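Local coordinates for protein esterase E25 (Uncultured bacterium, PDB 4Q05) that probably hydrolyses ester bonds as a dimeric esterase of the bacterial hormone-sensitive lipase family, with an alpha/beta hydrolase fold, at residues I84-D88 with V142-G146; S115-P121 with V162-D168; L284-L288 with R310-L315; F295-R301 with L324-I330. All coordinates share one frame; numbering follows the deposited sequence.

Contact 1: residues I84-D88 with V142-G146; sequences ITQLD and VLNGG
The carboxylate of Asp88 is met at its oxygens by the loop 142-146. Asn144 N bonds to OD1 of Asp88 at 2.9 Å, with 168° at the hydrogen. This N-H arrives on the syn side, 29° out of the carboxylate plane. Leu143 brings its CB to 3.7 Å from the same Asp88 OD1. A water donates to Asp88 OD2 and to Val142 O and accepts from Gly145 N. The flat amide of Asn144 turns to another partner, its ND2 bonding to Gly138 O. One helical turn before Asp88, Ile84 has CG1 anti to its carbonyl carbon (chi1 -74°). That lays Ile84 CD1 against Val142 CB at 3.6 Å, the two side chains at about a right angle. Ile84 CG2 rests 3.6 Å from Val142 O. Leu143 CD2 rests against Leu87 CB at 3.7 Å. With an alanine here in place of Asp88 the carboxylate is gone, which would probably leave Asn144 N without its mate, the water with one acceptor fewer and the loop less firmly held. Helix 77-88 here lies on the loop after strand 132-136. In relatives an HGG motif in that loop helps form the oxyanion hole, and Gly138 belongs to such a sequence. The chemistry implies a two-part anchor: apolar contact from Ile84 and Leu87, and a carboxylate that holds backbone N-H groups directly and through water.

Contact 2: residues S115-P121 with V162-D168; sequences SVYYVTP and VRVLSID
Strands 115-120 and 164-168 pair antiparallel in the central sheet of the alpha/beta hydrolase fold. Four backbone bonds form the core of the pairing. Tyr117 and Ser166 exchange two, and Val119 and Val164 exchange two, the straightest being Val164 N to Val119 O (2.9 Å, 173°). The non-hydrogen-bonded pair Tyr118 and Leu165 lies between them. Leu165 has CG anti to its backbone N (chi1 175°), which carries the side chain toward the neighbouring strand. Its CD1 sits over the centre of the Tyr118 ring in a CH-pi contact, 3.8 Å from the centroid. The same Leu165 CD1 touches Val116 CB at 3.7 Å. Ile111 of strand 105-111 closes round this group. On the other face Val119 CB meets Val164 CB at 3.9 Å, and Ala157 of helix 151-160 packs on both. Tyr117 reaches Asp168 with its ring, CE2 lying 3.9 Å from Asp168 CB, and the ring also meets His108. At one end a water joins Ser115 N to Asp168 O. Toward the other end Arg163 runs extended beside Thr120 and forms a salt bridge with Glu129. Further out, strand 105-111 bonds to strand 114-120, and strand 132-136 bonds to Arg163 and Leu165. The pair is therefore held from both sides within the sheet. Where strand 115-120 gives way to loop, Pro121 lays CG 3.5 Å from Val162 O.

Contact 3: residues L284-L288 with R310-L315; sequences LYGDL and RTHIKL. With NA (sodium ion), chain C.
Lys314 reaches from its helix across to the loop 284-288. Its CB touches Leu288 CD1 at 3.7 Å. CG comes next, packed against the same methyl, with Lys314 and Leu288 crossing at about a right angle. CD of Lys314 passes Leu284 O at 3.3 Å. Lys314 CE lies 3.4 Å from Gly286 O and as near to Leu284 O. Extended beyond CG, the chain is long enough to bring NZ between two carbonyls. Lys314 NZ donates to Leu284 O at 2.7 Å, in the carbonyl plane. It also donates to Gly286 O at 2.8 Å, from above that carbonyl plane. Two bonds thus grip the ammonium and tie the loop to the helix. That helix, 305-317, is the crossover of a beta-alpha-beta unit between strands 294-299 and 322-327. Next to Lys314, Leu315 CD2 meets Leu288 CD1 at 3.8 Å. One turn before Lys314, Arg310 has one guanidinium face under Leu284 CD2, offset toward the rim, 3.4 Å from Arg310 CZ. The phenol end of Tyr285 lies at the guanidinium edge, the planes 67° apart. Asp238 forms a salt bridge with Arg310 NH1. Elsewhere on the helix, His312 ND1 binds a sodium ion at 2.8 Å, and Val326 O of the second subunit also binds it.

Contact 4: residues F295-R301 with L324-I330; sequences FLITGTR and LFVYEGI. With NA (sodium ion), chain D.
Thr300 holds OG1 between its backbone N and carbonyl carbon (chi1 52°), which aims the oxygen at the opposite turn. Gly329 N donates to Thr300 OG1 at 2.7 Å. Phe295 instead has CG anti to its backbone N (chi1 -178°) and swings its ring out to Phe325. The planes are near parallel, 20° apart, but slid so that the rings barely overlap. Phe295 CE2 and Phe325 CE1 come to 3.4 Å. Ile297 CD1 touches Tyr327 CE2 at 3.6 Å, while Thr298 CG2 and Val326 CG2 lie side by side. These side chains belong to a parallel strand pair, 295-299 with 324-327, joined by helix 305-317 as a beta-alpha-beta crossover. In alpha/beta hydrolases the loops after these strands usually carry the acid and the histidine of the catalytic triad. A type II turn from Tyr327 to Ile330 follows the second strand. Tyr327 O takes Thr300 N and Ile330 N from opposite faces of its plane. Arg301 N bonds Ile330 O at 3.0 Å. Gly299 lies so close to this turn that a CB would clash with Ile330 O and Tyr327 O. A valine in place of Thr300 would probably leave Gly329 N without its acceptor, loosen the turn and cost Asp244 of the second subunit one of its partners. Strand 322-327 is at the dimer interface, where that Asp244 pairs with Arg301 and bonds Thr300 OG1. Val326 O binds a sodium ion at 2.9 Å, shared with His312 of the second subunit.

How the contacts relate
The four contacts form two touching pairs. Contacts 1 and 2 meet where Gly146 N probably bonds to Asp168 OD1 at 2.9 Å, joining the loop after strand 132-136 to the end of strand 164-168. The helix of contact 3 connects the two strands of contact 4, and His312 CD2 packs on Leu324 CB at 3.5 Å. Contacts 2 and 4 belong to one sheet, yet their nearest atoms are about 12 Å apart, on opposite sides of the chain's centre. Contacts 1 and 4 have nearest atoms about 15 Å apart. Asn144 of contact 1 lies near the probable nucleophile elbow. Contacts 3 and 4 both touch the second subunit: each sodium ion is bound by contact 3 of one subunit and contact 4 of the other.

Contact 1: residues I84-D88 with V142-G146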
loop_
_atom_site.group_PDB
_atom_site.type_symbol
_atom_site.label_atom_id
_atom_site.label_comp_id
_atom_site.label_asym_id
_atom_site.label_seq_id
_atom_site.Cartn_x
_atom_site.Cartn_y
_atom_site.Cartn_z
ATOM N N ILE A 84 21.128 23.598 3.067
ATOM C CA ILE A 84 20.950 22.907 1.797
ATOM C C ILE A 84 22.248 22.241 1.364
ATOM O O ILE A 84 22.281 21.047 1.070
ATOM C CB ILE A 84 20.433 23.873 0.713
ATOM C CG1 ILE A 84 18.952 24.174 0.968
ATOM C CG2 ILE A 84 20.628 23.279 -0.673
ATOM C CD1 ILE A 84 18.396 25.370 0.203
ATOM N N THR A 85 23.319 23.024 1.333
ATOM C CA THR A 85 24.647 22.500 1.063
ATOM C C THR A 85 24.955 21.302 1.943
ATOM O O THR A 85 25.388 20.264 1.457
ATOM C CB THR A 85 25.703 23.571 1.325
ATOM O OG1 THR A 85 25.532 24.631 0.382
ATOM C CG2 THR A 85 27.106 22.977 1.184
ATOM N N GLN A 86 24.719 21.448 3.243
ATOM C CA GLN A 86 24.993 20.366 4.190
ATOM C C GLN A 86 24.210 19.099 3.840
ATOM O O GLN A 86 24.769 18.006 3.805
ATOM C CB GLN A 86 24.675 20.814 5.616
ATOM C CG GLN A 86 24.644 19.695 6.648
ATOM C CD GLN A 86 23.964 20.117 7.948
ATOM O OE1 GLN A 86 23.846 21.311 8.245
ATOM N NE2 GLN A 86 23.504 19.136 8.724
ATOM N N LEU A 87 22.915 19.245 3.581
ATOM C CA LEU A 87 22.085 18.090 3.265
ATOM C C LEU A 87 22.408 17.467 1.907
ATOM O O LEU A 87 22.206 16.277 1.721
ATOM C CB LEU A 87 20.599 18.445 3.361
ATOM C CG LEU A 87 20.194 18.741 4.804
ATOM C CD1 LEU A 87 18.791 19.286 4.866
ATOM C CD2 LEU A 87 20.333 17.482 5.656
ATOM N N ASP A 88 22.913 18.271 0.974
ATOM C CA ASP A 88 23.230 17.788 -0.374
ATOM C C ASP A 88 24.625 17.178 -0.443
ATOM O O ASP A 88 25.043 16.660 -1.479
ATOM C CB ASP A 88 23.164 18.927 -1.394
ATOM C CG ASP A 88 21.746 19.295 -1.783
ATOM O OD1 ASP A 88 20.811 18.526 -1.466
ATOM O OD2 ASP A 88 21.580 20.350 -2.433
ATOM N N VAL A 142 13.910 22.022 -1.755
ATOM C CA VAL A 142 15.064 22.886 -1.810
ATOM C C VAL A 142 16.335 22.069 -1.986
ATOM O O VAL A 142 17.382 22.620 -2.133
ATOM C CB VAL A 142 15.235 23.746 -0.558
ATOM C CG1 VAL A 142 14.051 24.637 -0.357
ATOM C CG2 VAL A 142 15.402 22.881 0.653
ATOM N N LEU A 143 16.207 20.757 -1.952
ATOM C CA LEU A 143 17.345 19.851 -1.980
ATOM C C LEU A 143 17.579 19.261 -3.363
ATOM O O LEU A 143 16.713 19.319 -4.231
ATOM C CB LEU A 143 17.156 18.723 -0.961
ATOM C CG LEU A 143 17.004 19.179 0.495
ATOM C CD1 LEU A 143 16.747 17.997 1.434
ATOM C CD2 LEU A 143 18.227 19.998 0.954
ATOM N N ASN A 144 18.764 18.696 -3.550
ATOM C CA ASN A 144 19.123 17.968 -4.761
ATOM C C ASN A 144 19.166 18.796 -6.033
ATOM O O ASN A 144 18.857 18.298 -7.109
ATOM C CB ASN A 144 18.214 16.750 -4.946
ATOM C CG ASN A 144 18.264 15.801 -3.750
ATOM O OD1 ASN A 144 19.329 15.531 -3.199
ATOM N ND2 ASN A 144 17.113 15.316 -3.341
ATOM N N GLY A 145 19.567 20.055 -5.905
ATOM C CA GLY A 145 19.794 20.901 -7.057
ATOM C C GLY A 145 20.997 20.389 -7.827
ATOM O O GLY A 145 21.839 19.663 -7.285
ATOM N N GLY A 146 21.073 20.746 -9.100
ATOM C CA GLY A 146 22.215 20.359 -9.899
ATOM C C GLY A 146 22.343 18.859 -10.052
ATOM O O GLY A 146 21.352 18.115 -10.063
HETATM O O HOH W 1 19.645 21.906 -3.583
#

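Contact 2: residues S115-P121 with V162-D168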
loop_
_atom_site.group_PDB
_atom_site.type_symbol
_atom_site.label_atom_id
_atom_site.label_comp_id
_atom_site.label_asym_id
_atom_site.label_seq_id
_atom_site.Cartn_x
_atom_site.Cartn_y
_atom_site.Cartn_z
ATOM N N SER A 115 17.996 24.308 -16.672
ATOM C CA SER A 115 19.030 23.302 -16.444
ATOM C C SER A 115 18.428 21.896 -16.523
ATOM O O SER A 115 17.428 21.603 -15.865
ATOM C CB SER A 115 19.648 23.518 -15.060
ATOM O OG SER A 115 20.705 22.609 -14.836
ATOM N N VAL A 116 19.020 21.029 -17.340
ATOM C CA VAL A 116 18.575 19.635 -17.419
ATOM C C VAL A 116 19.752 18.668 -17.453
ATOM O O VAL A 116 20.875 19.060 -17.740
ATOM C CB VAL A 116 17.708 19.370 -18.666
ATOM C CG1 VAL A 116 16.471 20.269 -18.650
ATOM C CG2 VAL A 116 18.530 19.565 -19.954
ATOM N N TYR A 117 19.483 17.400 -17.169
ATOM C CA TYR A 117 20.497 16.372 -17.324
ATOM C C TYR A 117 19.949 15.274 -18.190
ATOM O O TYR A 117 18.876 14.726 -17.903
ATOM C CB TYR A 117 20.933 15.818 -15.965
ATOM C CG TYR A 117 21.728 16.824 -15.180
ATOM C CD1 TYR A 117 23.099 16.946 -15.361
ATOM C CD2 TYR A 117 21.101 17.686 -14.297
ATOM C CE1 TYR A 117 23.826 17.892 -14.660
ATOM C CE2 TYR A 117 21.819 18.628 -13.595
ATOM C CZ TYR A 117 23.176 18.726 -13.779
ATOM O OH TYR A 117 23.886 19.671 -13.078
ATOM N N TYR A 118 20.678 14.976 -19.265
ATOM C CA TYR A 118 20.356 13.863 -20.139
ATOM C C TYR A 118 21.005 12.622 -19.559
ATOM O O TYR A 118 22.217 12.569 -19.406
ATOM C CB TYR A 118 20.889 14.105 -21.543
ATOM C CG TYR A 118 20.198 15.242 -22.260
ATOM C CD1 TYR A 118 20.613 16.554 -22.078
ATOM C CD2 TYR A 118 19.128 15.001 -23.122
ATOM C CE1 TYR A 118 19.984 17.593 -22.736
ATOM C CE2 TYR A 118 18.495 16.037 -23.780
ATOM C CZ TYR A 118 18.927 17.329 -23.581
ATOM O OH TYR A 118 18.303 18.369 -24.232
ATOM N N VAL A 119 20.185 11.633 -19.238
ATOM C CA VAL A 119 20.631 10.437 -18.533
ATOM C C VAL A 119 20.322 9.257 -19.434
ATOM O O VAL A 119 19.161 8.912 -19.641
ATOM C CB VAL A 119 19.917 10.287 -17.168
ATOM C CG1 VAL A 119 20.414 9.028 -16.409
ATOM C CG2 VAL A 119 20.137 11.532 -16.308
ATOM N N THR A 120 21.368 8.678 -20.012
ATOM C CA THR A 120 21.218 7.608 -20.990
ATOM C C THR A 120 21.845 6.323 -20.464
ATOM O O THR A 120 23.047 6.279 -20.203
ATOM C CB THR A 120 21.907 7.979 -22.318
ATOM O OG1 THR A 120 21.619 9.344 -22.635
ATOM C CG2 THR A 120 21.425 7.087 -23.449
ATOM N N PRO A 121 21.031 5.271 -20.301
ATOM C CA PRO A 121 21.524 3.981 -19.807
ATOM C C PRO A 121 22.137 3.196 -20.959
ATOM O O PRO A 121 21.849 3.538 -22.096
ATOM C CB PRO A 121 20.242 3.291 -19.349
ATOM C CG PRO A 121 19.211 3.790 -20.285
ATOM C CD PRO A 121 19.593 5.224 -20.620
ATOM N N VAL A 162 15.258 3.060 -19.975
ATOM C CA VAL A 162 14.629 4.124 -20.728
ATOM C C VAL A 162 15.526 5.340 -20.577
ATOM O O VAL A 162 16.186 5.495 -19.553
ATOM C CB VAL A 162 13.236 4.438 -20.158
ATOM C CG1 VAL A 162 13.367 5.019 -18.741
ATOM C CG2 VAL A 162 12.482 5.392 -21.066
ATOM N N ARG A 163 15.588 6.184 -21.602
ATOM C CA ARG A 163 16.309 7.443 -21.476
ATOM C C ARG A 163 15.549 8.341 -20.534
ATOM O O ARG A 163 14.326 8.398 -20.577
ATOM C CB ARG A 163 16.436 8.147 -22.827
ATOM C CG ARG A 163 17.309 7.413 -23.819
ATOM C CD ARG A 163 17.445 8.204 -25.117
ATOM N NE ARG A 163 18.206 7.448 -26.099
ATOM C CZ ARG A 163 17.678 6.525 -26.897
ATOM N NH1 ARG A 163 16.374 6.256 -26.845
ATOM N NH2 ARG A 163 18.455 5.879 -27.753
ATOM N N VAL A 164 16.291 9.056 -19.703
ATOM C CA VAL A 164 15.719 9.993 -18.771
ATOM C C VAL A 164 16.248 11.392 -19.045
ATOM O O VAL A 164 17.421 11.582 -19.354
ATOM C CB VAL A 164 16.075 9.620 -17.327
ATOM C CG1 VAL A 164 15.516 10.652 -16.372
ATOM C CG2 VAL A 164 15.543 8.226 -17.003
ATOM N N LEU A 165 15.359 12.364 -18.945
ATOM C CA LEU A 165 15.734 13.763 -18.971
ATOM C C LEU A 165 15.368 14.324 -17.598
ATOM O O LEU A 165 14.188 14.452 -17.265
ATOM C CB LEU A 165 14.970 14.493 -20.078
ATOM C CG LEU A 165 15.176 16.015 -20.154
ATOM C CD1 LEU A 165 16.619 16.331 -20.513
ATOM C CD2 LEU A 165 14.228 16.622 -21.176
ATOM N N SER A 166 16.373 14.630 -16.785
ATOM C CA SER A 166 16.098 15.108 -15.435
ATOM C C SER A 166 16.116 16.621 -15.396
ATOM O O SER A 166 17.072 17.252 -15.835
ATOM C CB SER A 166 17.094 14.537 -14.421
ATOM O OG SER A 166 16.647 14.794 -13.098
ATOM N N ILE A 167 15.044 17.201 -14.874
ATOM C CA ILE A 167 14.927 18.646 -14.841
ATOM C C ILE A 167 15.500 19.247 -13.556
ATOM O O ILE A 167 15.024 18.987 -12.460
ATOM C CB ILE A 167 13.472 19.088 -15.004
ATOM C CG1 ILE A 167 12.887 18.426 -16.262
ATOM C CG2 ILE A 167 13.400 20.621 -15.021
ATOM C CD1 ILE A 167 11.426 18.720 -16.505
ATOM N N ASP A 168 16.531 20.060 -13.718
ATOM C CA ASP A 168 17.184 20.721 -12.605
ATOM C C ASP A 168 16.486 22.068 -12.412
ATOM O O ASP A 168 17.020 23.132 -12.730
ATOM C CB ASP A 168 18.662 20.882 -12.942
ATOM C CG ASP A 168 19.415 21.683 -11.915
ATOM O OD1 ASP A 168 18.943 21.826 -10.769
ATOM O OD2 ASP A 168 20.503 22.167 -12.265
HETATM O O HOH W 2 16.832 25.510 -14.232
#

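Contact 3: residues L284-L288 with R310-L315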
loop_
_atom_site.group_PDB
_atom_site.type_symbol
_atom_site.label_atom_id
_atom_site.label_comp_id
_atom_site.label_asym_id
_atom_site.label_seq_id
_atom_site.Cartn_x
_atom_site.Cartn_y
_atom_site.Cartn_z
ATOM N N LEU A 284 -2.518 16.937 -3.924
ATOM C CA LEU A 284 -3.512 15.920 -3.576
ATOM C C LEU A 284 -4.894 16.560 -3.420
ATOM O O LEU A 284 -5.919 15.928 -3.690
ATOM C CB LEU A 284 -3.133 15.224 -2.267
ATOM C CG LEU A 284 -4.135 14.202 -1.726
ATOM C CD1 LEU A 284 -4.430 13.133 -2.795
ATOM C CD2 LEU A 284 -3.603 13.563 -0.461
ATOM N N TYR A 285 -4.916 17.812 -2.970
ATOM C CA TYR A 285 -6.175 18.523 -2.754
ATOM C C TYR A 285 -6.805 19.012 -4.041
ATOM O O TYR A 285 -7.967 19.426 -4.055
ATOM C CB TYR A 285 -5.994 19.685 -1.769
ATOM C CG TYR A 285 -5.737 19.169 -0.389
ATOM C CD1 TYR A 285 -6.753 18.572 0.335
ATOM C CD2 TYR A 285 -4.472 19.221 0.172
ATOM C CE1 TYR A 285 -6.529 18.066 1.584
ATOM C CE2 TYR A 285 -4.232 18.711 1.429
ATOM C CZ TYR A 285 -5.265 18.138 2.127
ATOM O OH TYR A 285 -5.047 17.623 3.374
ATOM N N GLY A 286 -6.042 18.970 -5.124
ATOM C CA GLY A 286 -6.575 19.392 -6.404
ATOM C C GLY A 286 -7.289 18.243 -7.088
ATOM O O GLY A 286 -7.345 17.124 -6.564
ATOM N N ASP A 287 -7.815 18.519 -8.272
ATOM C CA ASP A 287 -8.536 17.534 -9.065
ATOM C C ASP A 287 -7.557 16.565 -9.713
ATOM O O ASP A 287 -6.557 16.986 -10.283
ATOM C CB ASP A 287 -9.331 18.243 -10.160
ATOM C CG ASP A 287 -10.451 17.377 -10.740
ATOM O OD1 ASP A 287 -10.470 16.146 -10.505
ATOM O OD2 ASP A 287 -11.315 17.945 -11.439
ATOM N N LEU A 288 -7.851 15.270 -9.633
ATOM C CA LEU A 288 -6.999 14.256 -10.249
ATOM C C LEU A 288 -7.687 13.547 -11.414
ATOM O O LEU A 288 -7.116 12.642 -12.022
ATOM C CB LEU A 288 -6.541 13.235 -9.203
ATOM C CG LEU A 288 -5.773 13.829 -8.020
ATOM C CD1 LEU A 288 -5.234 12.729 -7.109
ATOM C CD2 LEU A 288 -4.639 14.692 -8.521
ATOM N N ARG A 310 -2.953 7.826 -0.172
ATOM C CA ARG A 310 -4.058 8.772 -0.320
ATOM C C ARG A 310 -4.120 9.217 -1.760
ATOM O O ARG A 310 -5.196 9.351 -2.325
ATOM C CB ARG A 310 -3.900 9.978 0.604
ATOM C CG ARG A 310 -4.205 9.674 2.071
ATOM C CD ARG A 310 -3.822 10.849 2.946
ATOM N NE ARG A 310 -4.609 12.031 2.608
ATOM C CZ ARG A 310 -4.265 13.278 2.906
ATOM N NH1 ARG A 310 -3.127 13.529 3.541
ATOM N NH2 ARG A 310 -5.049 14.281 2.548
ATOM N N THR A 311 -2.964 9.424 -2.377
ATOM C CA THR A 311 -2.954 9.842 -3.773
ATOM C C THR A 311 -3.412 8.700 -4.684
ATOM O O THR A 311 -4.196 8.907 -5.602
ATOM C CB THR A 311 -1.570 10.346 -4.221
ATOM O OG1 THR A 311 -1.210 11.514 -3.464
ATOM C CG2 THR A 311 -1.598 10.685 -5.699
ATOM N N HIS A 312 -2.910 7.501 -4.420
ATOM C CA HIS A 312 -3.289 6.333 -5.196
ATOM C C HIS A 312 -4.805 6.156 -5.153
ATOM O O HIS A 312 -5.443 5.895 -6.174
ATOM C CB HIS A 312 -2.620 5.065 -4.647
ATOM C CG HIS A 312 -3.127 3.804 -5.278
ATOM N ND1 HIS A 312 -3.979 2.936 -4.631
ATOM C CD2 HIS A 312 -2.927 3.284 -6.511
ATOM C CE1 HIS A 312 -4.267 1.923 -5.431
ATOM N NE2 HIS A 312 -3.648 2.115 -6.583
ATOM N N ILE A 313 -5.373 6.301 -3.963
ATOM C CA ILE A 313 -6.798 6.071 -3.783
ATOM C C ILE A 313 -7.568 7.165 -4.502
ATOM O O ILE A 313 -8.539 6.884 -5.191
ATOM C CB ILE A 313 -7.195 5.998 -2.288
ATOM C CG1 ILE A 313 -6.659 4.699 -1.666
ATOM C CG2 ILE A 313 -8.722 6.051 -2.118
ATOM C CD1 ILE A 313 -7.191 3.410 -2.382
ATOM N N LYS A 314 -7.122 8.413 -4.367
ATOM C CA LYS A 314 -7.834 9.511 -5.028
ATOM C C LYS A 314 -7.792 9.345 -6.546
ATOM O O LYS A 314 -8.776 9.602 -7.241
ATOM C CB LYS A 314 -7.299 10.894 -4.598
ATOM C CG LYS A 314 -8.156 12.062 -5.157
ATOM C CD LYS A 314 -7.796 13.408 -4.530
ATOM C CE LYS A 314 -8.754 14.507 -5.014
ATOM N NZ LYS A 314 -8.509 15.808 -4.337
ATOM N N LEU A 315 -6.657 8.900 -7.068
ATOM C CA LEU A 315 -6.574 8.601 -8.500
ATOM C C LEU A 315 -7.586 7.531 -8.899
ATOM O O LEU A 315 -8.370 7.722 -9.843
ATOM C CB LEU A 315 -5.159 8.158 -8.890
ATOM C CG LEU A 315 -4.084 9.233 -8.725
ATOM C CD1 LEU A 315 -2.710 8.615 -8.689
ATOM C CD2 LEU A 315 -4.181 10.250 -9.858
HETATM NA NA NA C . -3.820 2.748 -1.889
#

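Contact 4: residues F295-R301 with L324-I330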
loop_
_atom_site.group_PDB
_atom_site.type_symbol
_atom_site.label_atom_id
_atom_site.label_comp_id
_atom_site.label_asym_id
_atom_site.label_seq_id
_atom_site.Cartn_x
_atom_site.Cartn_y
_atom_site.Cartn_z
ATOM N N PHE A 295 1.976 5.322 -11.629
ATOM C CA PHE A 295 2.682 4.265 -10.924
ATOM C C PHE A 295 3.171 4.904 -9.635
ATOM O O PHE A 295 3.854 5.940 -9.675
ATOM C CB PHE A 295 3.853 3.808 -11.802
ATOM C CG PHE A 295 4.682 2.669 -11.235
ATOM C CD1 PHE A 295 5.559 2.877 -10.181
ATOM C CD2 PHE A 295 4.639 1.412 -11.822
ATOM C CE1 PHE A 295 6.340 1.838 -9.697
ATOM C CE2 PHE A 295 5.429 0.376 -11.352
ATOM C CZ PHE A 295 6.276 0.589 -10.287
ATOM N N LEU A 296 2.821 4.317 -8.491
ATOM C CA LEU A 296 3.212 4.897 -7.204
ATOM C C LEU A 296 3.943 3.882 -6.345
ATOM O O LEU A 296 3.623 2.707 -6.360
ATOM C CB LEU A 296 1.995 5.404 -6.418
ATOM C CG LEU A 296 1.077 6.407 -7.122
ATOM C CD1 LEU A 296 -0.104 5.665 -7.748
ATOM C CD2 LEU A 296 0.592 7.461 -6.120
ATOM N N ILE A 297 4.918 4.350 -5.587
ATOM C CA ILE A 297 5.709 3.460 -4.755
ATOM C C ILE A 297 6.029 4.119 -3.424
ATOM O O ILE A 297 6.268 5.333 -3.346
ATOM C CB ILE A 297 6.993 2.997 -5.491
ATOM C CG1 ILE A 297 7.843 2.105 -4.580
ATOM C CG2 ILE A 297 7.812 4.176 -5.939
ATOM C CD1 ILE A 297 9.036 1.533 -5.289
ATOM N N THR A 298 5.998 3.317 -2.369
ATOM C CA THR A 298 6.296 3.792 -1.032
ATOM C C THR A 298 6.640 2.541 -0.201
ATOM O O THR A 298 6.934 1.493 -0.766
ATOM C CB THR A 298 5.104 4.596 -0.447
ATOM O OG1 THR A 298 5.401 5.044 0.882
ATOM C CG2 THR A 298 3.834 3.745 -0.427
ATOM N N GLY A 299 6.627 2.641 1.122
ATOM C CA GLY A 299 6.950 1.482 1.934
ATOM C C GLY A 299 6.434 1.656 3.339
ATOM O O GLY A 299 5.954 2.730 3.689
ATOM N N THR A 300 6.554 0.608 4.153
ATOM C CA THR A 300 5.951 0.607 5.474
ATOM C C THR A 300 6.544 1.655 6.406
ATOM O O THR A 300 5.889 2.081 7.343
ATOM C CB THR A 300 6.084 -0.774 6.131
ATOM O OG1 THR A 300 7.456 -1.168 6.081
ATOM C CG2 THR A 300 5.230 -1.809 5.385
ATOM N N ARG A 301 7.786 2.070 6.168
ATOM C CA ARG A 301 8.427 3.021 7.079
ATOM C C ARG A 301 8.457 4.445 6.526
ATOM O O ARG A 301 9.058 5.340 7.111
ATOM C CB ARG A 301 9.850 2.557 7.420
ATOM C CG ARG A 301 9.873 1.162 8.023
ATOM C CD ARG A 301 11.228 0.803 8.628
ATOM N NE ARG A 301 11.169 -0.547 9.182
ATOM C CZ ARG A 301 12.026 -1.033 10.072
ATOM N NH1 ARG A 301 13.027 -0.281 10.511
ATOM N NH2 ARG A 301 11.882 -2.281 10.515
ATOM N N LEU A 324 -0.249 0.666 -7.301
ATOM C CA LEU A 324 0.470 0.972 -6.074
ATOM C C LEU A 324 1.394 -0.178 -5.664
ATOM O O LEU A 324 1.004 -1.350 -5.719
ATOM C CB LEU A 324 -0.516 1.238 -4.930
ATOM C CG LEU A 324 0.159 1.396 -3.555
ATOM C CD1 LEU A 324 0.954 2.698 -3.431
ATOM C CD2 LEU A 324 -0.872 1.317 -2.433
ATOM N N PHE A 325 2.609 0.173 -5.249
ATOM C CA PHE A 325 3.567 -0.775 -4.683
ATOM C C PHE A 325 4.056 -0.253 -3.341
ATOM O O PHE A 325 4.534 0.872 -3.244
ATOM C CB PHE A 325 4.743 -0.984 -5.643
ATOM C CG PHE A 325 4.321 -1.558 -6.959
ATOM C CD1 PHE A 325 3.790 -0.744 -7.944
ATOM C CD2 PHE A 325 4.416 -2.915 -7.196
ATOM C CE1 PHE A 325 3.381 -1.275 -9.155
ATOM C CE2 PHE A 325 4.006 -3.456 -8.402
ATOM C CZ PHE A 325 3.491 -2.632 -9.381
ATOM N N VAL A 326 3.902 -1.067 -2.306
ATOM C CA VAL A 326 4.339 -0.720 -0.958
ATOM C C VAL A 326 5.300 -1.811 -0.501
ATOM O O VAL A 326 4.934 -2.981 -0.422
ATOM C CB VAL A 326 3.155 -0.656 0.029
ATOM C CG1 VAL A 326 3.642 -0.314 1.445
ATOM C CG2 VAL A 326 2.103 0.361 -0.454
ATOM N N TYR A 327 6.528 -1.427 -0.200
ATOM C CA TYR A 327 7.542 -2.399 0.177
ATOM C C TYR A 327 7.764 -2.440 1.672
ATOM O O TYR A 327 8.028 -1.426 2.293
ATOM C CB TYR A 327 8.855 -2.112 -0.549
ATOM C CG TYR A 327 8.740 -2.445 -2.013
ATOM C CD1 TYR A 327 8.973 -3.740 -2.472
ATOM C CD2 TYR A 327 8.354 -1.481 -2.928
ATOM C CE1 TYR A 327 8.839 -4.060 -3.810
ATOM C CE2 TYR A 327 8.217 -1.789 -4.261
ATOM C CZ TYR A 327 8.458 -3.082 -4.697
ATOM O OH TYR A 327 8.323 -3.373 -6.033
ATOM N N GLU A 328 7.655 -3.635 2.235
ATOM C CA GLU A 328 8.022 -3.879 3.622
ATOM C C GLU A 328 9.419 -3.319 3.900
ATOM O O GLU A 328 10.359 -3.620 3.163
ATOM C CB GLU A 328 8.026 -5.392 3.863
ATOM C CG GLU A 328 8.524 -5.841 5.214
ATOM C CD GLU A 328 7.522 -5.562 6.303
ATOM O OE1 GLU A 328 6.543 -4.827 6.034
ATOM O OE2 GLU A 328 7.715 -6.065 7.424
ATOM N N GLY A 329 9.544 -2.522 4.963
ATOM C CA GLY A 329 10.825 -2.001 5.419
ATOM C C GLY A 329 11.255 -0.686 4.787
ATOM O O GLY A 329 12.124 0.018 5.307
ATOM N N ILE A 330 10.628 -0.325 3.673
ATOM C CA ILE A 330 11.093 0.831 2.917
ATOM C C ILE A 330 10.590 2.171 3.444
ATOM O O ILE A 330 9.379 2.362 3.656
ATOM C CB ILE A 330 10.793 0.659 1.418
ATOM C CG1 ILE A 330 11.918 -0.169 0.779
ATOM C CG2 ILE A 330 10.619 2.012 0.720
ATOM C CD1 ILE A 330 11.962 -0.100 -0.744
HETATM NA NA NA D . 2.718 -3.760 -2.133
#